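Local atomic coordinates of pyruvate kinase (Toxoplasma gondii, PDB entry 3GG8), a protein that probably catalyses the last step of glycolysis, transferring phosphate from phosphoenolpyruvate to ADP to give pyruvate and ATP. Residues C[229-241]-C[264-276]. Sequence-based numbering, arbitrary orientation. Where two conformers were deposited one is given.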
loop_
_atom_site.group_PDB
_atom_site.type_symbol
_atom_site.label_atom_id
_atom_site.label_comp_id
_atom_site.label_asym_id
_atom_site.label_seq_id
_atom_site.Cartn_x
_atom_site.Cartn_y
_atom_site.Cartn_z
ATOM N N PHE C 229 1.294 -17.917 -38.001
ATOM C CA PHE C 229 1.861 -19.163 -37.478
ATOM C C PHE C 229 3.330 -19.065 -37.041
ATOM O O PHE C 229 4.157 -19.903 -37.426
ATOM C CB PHE C 229 1.697 -20.285 -38.527
ATOM C CG PHE C 229 1.466 -21.650 -37.933
ATOM C CD1 PHE C 229 0.211 -22.018 -37.465
ATOM C CD2 PHE C 229 2.495 -22.576 -37.865
ATOM C CE1 PHE C 229 -0.010 -23.291 -36.923
ATOM C CE2 PHE C 229 2.276 -23.847 -37.320
ATOM C CZ PHE C 229 1.028 -24.197 -36.854
ATOM N N VAL C 230 3.677 -18.061 -36.236
ATOM C CA VAL C 230 5.064 -17.947 -35.782
ATOM C C VAL C 230 5.335 -18.967 -34.677
ATOM O O VAL C 230 4.603 -19.030 -33.682
ATOM C CB VAL C 230 5.434 -16.519 -35.327
ATOM C CG1 VAL C 230 6.753 -16.526 -34.561
ATOM C CG2 VAL C 230 5.522 -15.586 -36.531
ATOM N N GLN C 231 6.379 -19.771 -34.869
ATOM C CA GLN C 231 6.662 -20.877 -33.968
ATOM C C GLN C 231 7.888 -20.664 -33.077
ATOM O O GLN C 231 8.043 -21.360 -32.067
ATOM C CB GLN C 231 6.783 -22.182 -34.751
ATOM C CG GLN C 231 5.469 -22.676 -35.303
ATOM C CD GLN C 231 5.561 -24.095 -35.822
ATOM O OE1 GLN C 231 4.883 -24.996 -35.313
ATOM N NE2 GLN C 231 6.398 -24.307 -36.841
ATOM N N SER C 232 8.752 -19.714 -33.450
ATOM C CA SER C 232 9.971 -19.408 -32.683
ATOM C C SER C 232 10.496 -18.004 -32.996
ATOM O O SER C 232 10.182 -17.435 -34.041
ATOM C CB SER C 232 11.064 -20.423 -33.001
ATOM O OG SER C 232 11.746 -20.071 -34.188
ATOM N N ALA C 233 11.325 -17.455 -32.110
ATOM C CA ALA C 233 11.854 -16.107 -32.321
ATOM C C ALA C 233 12.821 -16.002 -33.514
ATOM O O ALA C 233 13.022 -14.915 -34.040
ATOM C CB ALA C 233 12.494 -15.579 -31.046
ATOM N N ASP C 234 13.411 -17.123 -33.937
ATOM C CA ASP C 234 14.175 -17.162 -35.197
ATOM C C ASP C 234 13.323 -16.788 -36.411
ATOM O O ASP C 234 13.850 -16.306 -37.421
ATOM C CB ASP C 234 14.770 -18.543 -35.447
ATOM C CG ASP C 234 15.934 -18.847 -34.542
ATOM O OD1 ASP C 234 16.039 -20.017 -34.128
ATOM O OD2 ASP C 234 16.735 -17.928 -34.237
ATOM N N ASP C 235 12.017 -17.026 -36.322
ATOM C CA ASP C 235 11.104 -16.615 -37.382
ATOM C C ASP C 235 11.073 -15.088 -37.465
ATOM O O ASP C 235 11.107 -14.525 -38.560
ATOM C CB ASP C 235 9.692 -17.162 -37.141
ATOM C CG ASP C 235 9.614 -18.687 -37.223
ATOM O OD1 ASP C 235 10.356 -19.292 -38.011
ATOM O OD2 ASP C 235 8.773 -19.286 -36.519
ATOM N N VAL C 236 11.031 -14.430 -36.302
ATOM C CA VAL C 236 10.990 -12.964 -36.224
ATOM C C VAL C 236 12.310 -12.328 -36.679
ATOM O O VAL C 236 12.295 -11.359 -37.431
ATOM C CB VAL C 236 10.654 -12.458 -34.808
ATOM C CG1 VAL C 236 10.469 -10.951 -34.830
ATOM C CG2 VAL C 236 9.391 -13.180 -34.214
ATOM N N ARG C 237 13.433 -12.868 -36.191
ATOM C CA ARG C 237 14.775 -12.431 -36.608
ATOM C C ARG C 237 14.954 -12.569 -38.120
ATOM O O ARG C 237 15.617 -11.744 -38.768
ATOM C CB ARG C 237 15.877 -13.215 -35.859
ATOM C CG ARG C 237 15.965 -12.878 -34.370
ATOM C CD ARG C 237 17.173 -13.485 -33.667
ATOM N NE ARG C 237 16.910 -14.835 -33.170
ATOM C CZ ARG C 237 16.314 -15.131 -32.010
ATOM N NH1 ARG C 237 15.895 -14.180 -31.186
ATOM N NH2 ARG C 237 16.128 -16.392 -31.672
ATOM N N TYR C 238 14.355 -13.619 -38.669
ATOM C CA TYR C 238 14.421 -13.893 -40.095
ATOM C C TYR C 238 13.717 -12.820 -40.915
ATOM O O TYR C 238 14.285 -12.316 -41.887
ATOM C CB TYR C 238 13.870 -15.295 -40.416
ATOM C CG TYR C 238 13.877 -15.576 -41.892
ATOM C CD1 TYR C 238 15.076 -15.631 -42.603
ATOM C CD2 TYR C 238 12.690 -15.750 -42.587
ATOM C CE1 TYR C 238 15.085 -15.864 -43.977
ATOM C CE2 TYR C 238 12.685 -15.983 -43.949
ATOM C CZ TYR C 238 13.875 -16.034 -44.641
ATOM O OH TYR C 238 13.860 -16.264 -45.999
ATOM N N ILE C 239 12.491 -12.455 -40.510
ATOM C CA ILE C 239 11.775 -11.364 -41.168
ATOM C C ILE C 239 12.520 -10.015 -41.063
ATOM O O ILE C 239 12.600 -9.274 -42.051
ATOM C CB ILE C 239 10.334 -11.209 -40.669
ATOM C CG1 ILE C 239 9.564 -12.517 -40.860
ATOM C CG2 ILE C 239 9.645 -10.057 -41.421
ATOM C CD1 ILE C 239 8.467 -12.739 -39.871
ATOM N N ARG C 240 13.064 -9.713 -39.879
ATOM C CA ARG C 240 13.800 -8.469 -39.678
ATOM C C ARG C 240 15.017 -8.343 -40.599
ATOM O O ARG C 240 15.279 -7.264 -41.140
ATOM C CB ARG C 240 14.213 -8.304 -38.218
ATOM C CG ARG C 240 14.878 -6.975 -37.928
ATOM C CD ARG C 240 14.845 -6.647 -36.459
ATOM N NE ARG C 240 13.505 -6.295 -35.993
ATOM C CZ ARG C 240 12.813 -6.996 -35.105
ATOM N NH1 ARG C 240 11.608 -6.583 -34.734
ATOM N NH2 ARG C 240 13.336 -8.107 -34.580
ATOM N N GLY C 241 15.749 -9.435 -40.793
ATOM C CA GLY C 241 16.900 -9.423 -41.692
ATOM C C GLY C 241 16.462 -9.345 -43.141
ATOM O O GLY C 241 17.125 -8.721 -43.978
ATOM N N ASN C 264 7.277 -20.649 -26.949
ATOM C CA ASN C 264 8.338 -19.694 -27.193
ATOM C C ASN C 264 7.899 -18.235 -27.074
ATOM O O ASN C 264 8.641 -17.346 -27.508
ATOM C CB ASN C 264 9.023 -19.969 -28.542
ATOM C CG ASN C 264 9.634 -21.360 -28.612
ATOM O OD1 ASN C 264 10.507 -21.707 -27.824
ATOM N ND2 ASN C 264 9.168 -22.160 -29.549
ATOM N N PHE C 265 6.732 -17.985 -26.460
ATOM C CA PHE C 265 6.144 -16.636 -26.459
ATOM C C PHE C 265 7.053 -15.499 -25.999
ATOM O O PHE C 265 7.062 -14.442 -26.621
ATOM C CB PHE C 265 4.813 -16.553 -25.691
ATOM C CG PHE C 265 4.172 -15.179 -25.762
ATOM C CD1 PHE C 265 3.513 -14.760 -26.918
ATOM C CD2 PHE C 265 4.267 -14.285 -24.685
ATOM C CE1 PHE C 265 2.942 -13.469 -26.993
ATOM C CE2 PHE C 265 3.686 -12.991 -24.749
ATOM C CZ PHE C 265 3.033 -12.586 -25.903
ATOM N N ASP C 266 7.791 -15.697 -24.904
ATOM C CA ASP C 266 8.590 -14.616 -24.325
ATOM C C ASP C 266 9.713 -14.155 -25.258
ATOM O O ASP C 266 9.933 -12.956 -25.423
ATOM C CB ASP C 266 9.129 -15.015 -22.951
ATOM C CG ASP C 266 8.024 -15.109 -21.893
ATOM O OD1 ASP C 266 7.145 -14.235 -21.841
ATOM O OD2 ASP C 266 8.033 -16.060 -21.098
ATOM N N GLU C 267 10.400 -15.109 -25.880
ATOM C CA GLU C 267 11.451 -14.801 -26.841
ATOM C C GLU C 267 10.853 -14.208 -28.133
ATOM O O GLU C 267 11.433 -13.287 -28.727
ATOM C CB GLU C 267 12.298 -16.050 -27.114
ATOM C CG GLU C 267 13.663 -15.803 -27.813
ATOM C CD GLU C 267 14.302 -17.098 -28.376
ATOM O OE1 GLU C 267 13.755 -18.203 -28.126
ATOM O OE2 GLU C 267 15.335 -17.007 -29.083
ATOM N N ILE C 268 9.693 -14.713 -28.555
ATOM C CA ILE C 268 8.958 -14.120 -29.683
ATOM C C ILE C 268 8.589 -12.651 -29.385
ATOM O O ILE C 268 8.890 -11.759 -30.169
ATOM C CB ILE C 268 7.698 -14.941 -30.039
ATOM C CG1 ILE C 268 8.082 -16.305 -30.616
ATOM C CG2 ILE C 268 6.784 -14.172 -31.003
ATOM C CD1 ILE C 268 6.931 -17.325 -30.593
ATOM N N LEU C 269 7.969 -12.406 -28.238
ATOM C CA LEU C 269 7.604 -11.055 -27.850
ATOM C C LEU C 269 8.810 -10.115 -27.808
ATOM O O LEU C 269 8.716 -8.976 -28.262
ATOM C CB LEU C 269 6.899 -11.059 -26.499
ATOM C CG LEU C 269 6.493 -9.726 -25.868
ATOM C CD1 LEU C 269 5.685 -8.832 -26.796
ATOM C CD2 LEU C 269 5.718 -10.007 -24.561
ATOM N N ALA C 270 9.927 -10.587 -27.250
ATOM C CA ALA C 270 11.136 -9.768 -27.135
ATOM C C ALA C 270 11.660 -9.351 -28.496
ATOM O O ALA C 270 12.165 -8.244 -28.640
ATOM C CB ALA C 270 12.236 -10.501 -26.341
ATOM N N GLU C 271 11.547 -10.228 -29.491
ATOM C CA GLU C 271 12.044 -9.906 -30.836
ATOM C C GLU C 271 11.077 -9.066 -31.662
ATOM O O GLU C 271 11.467 -8.451 -32.656
ATOM C CB GLU C 271 12.386 -11.184 -31.610
ATOM C CG GLU C 271 13.690 -11.848 -31.204
ATOM C CD GLU C 271 14.914 -10.980 -31.442
ATOM O OE1 GLU C 271 14.776 -9.895 -32.041
ATOM O OE2 GLU C 271 16.028 -11.382 -31.020
ATOM N N ALA C 272 9.818 -9.050 -31.253
ATOM C CA ALA C 272 8.742 -8.487 -32.054
ATOM C C ALA C 272 8.435 -7.048 -31.683
ATOM O O ALA C 272 8.874 -6.553 -30.635
ATOM C CB ALA C 272 7.499 -9.317 -31.880
ATOM N N ASP C 273 7.658 -6.392 -32.545
ATOM C CA ASP C 273 7.182 -5.048 -32.288
ATOM C C ASP C 273 5.775 -5.067 -31.655
ATOM O O ASP C 273 5.258 -4.044 -31.213
ATOM C CB ASP C 273 7.249 -4.228 -33.577
ATOM C CG ASP C 273 8.670 -4.145 -34.129
ATOM O OD1 ASP C 273 9.564 -3.657 -33.394
ATOM O OD2 ASP C 273 8.911 -4.585 -35.280
ATOM N N GLY C 274 5.187 -6.256 -31.575
ATOM C CA GLY C 274 3.838 -6.434 -31.029
ATOM C C GLY C 274 3.337 -7.815 -31.395
ATOM O O GLY C 274 4.009 -8.541 -32.129
ATOM N N ILE C 275 2.163 -8.172 -30.888
ATOM C CA ILE C 275 1.634 -9.533 -31.009
ATOM C C ILE C 275 0.199 -9.519 -31.550
ATOM O O ILE C 275 -0.582 -8.607 -31.243
ATOM C CB ILE C 275 1.694 -10.294 -29.617
ATOM C CG1 ILE C 275 3.146 -10.593 -29.183
ATOM C CG2 ILE C 275 0.797 -11.570 -29.589
ATOM C CD1 ILE C 275 4.003 -11.387 -30.205
ATOM N N MET C 276 -0.134 -10.521 -32.363
ATOM C CA MET C 276 -1.521 -10.786 -32.715
ATOM C C MET C 276 -1.916 -12.158 -32.150
ATOM O O MET C 276 -1.258 -13.168 -32.424
ATOM C CB MET C 276 -1.743 -10.686 -34.231
ATOM C CG MET C 276 -3.185 -10.952 -34.657
ATOM S SD MET C 276 -3.508 -10.916 -36.418
ATOM C CE MET C 276 -2.873 -9.295 -36.905
#
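Two neighbouring helices on the outside of the (beta/alpha)8 barrel, 233-241 and 265-271, run nearly parallel (17°) with their axes 8.5 Å apart, and Glu271 of the second fits as a knob among Ala233, Val236, Arg237 and Arg240 of the first. A methyl suits Ala233, because its CA lies only 4.4 Å from Ile268 CA. Beneath it, toward the barrel, the branched Ile268 and Val236 fill the seam, and Ile268 CD1 reaches Val230 CG1 at 4.1 Å. Pro254 of strand 251-256, which lies between strands 224-227 and 275-278 in the barrel, touches both Val230 and Val236, so this apolar layer joins helices to sheet. Long charged chains close the outer side. Arg237, bent at chi3 (-87°), brings its guanidinium edge to two carboxylates in hydrogen-bonded salt bridges, NH1 to Glu271 OE2 and NH2 to Glu267 OE2, each at 2.8 Å, while NE and NH2 share Asp234 OD2. In the conformer given here, Arg240 points both terminal nitrogens, end-on, at Glu271 O (NH2 at 2.7 Å), where the C-terminal end of helix 265-271 should welcome a cation; NH2 also makes a long salt bridge to Glu271 OE1. Asn264 ND2 donates to Gln231 O (2.9 Å), tying the start of helix 265-271 to the loop leading into helix 233-241.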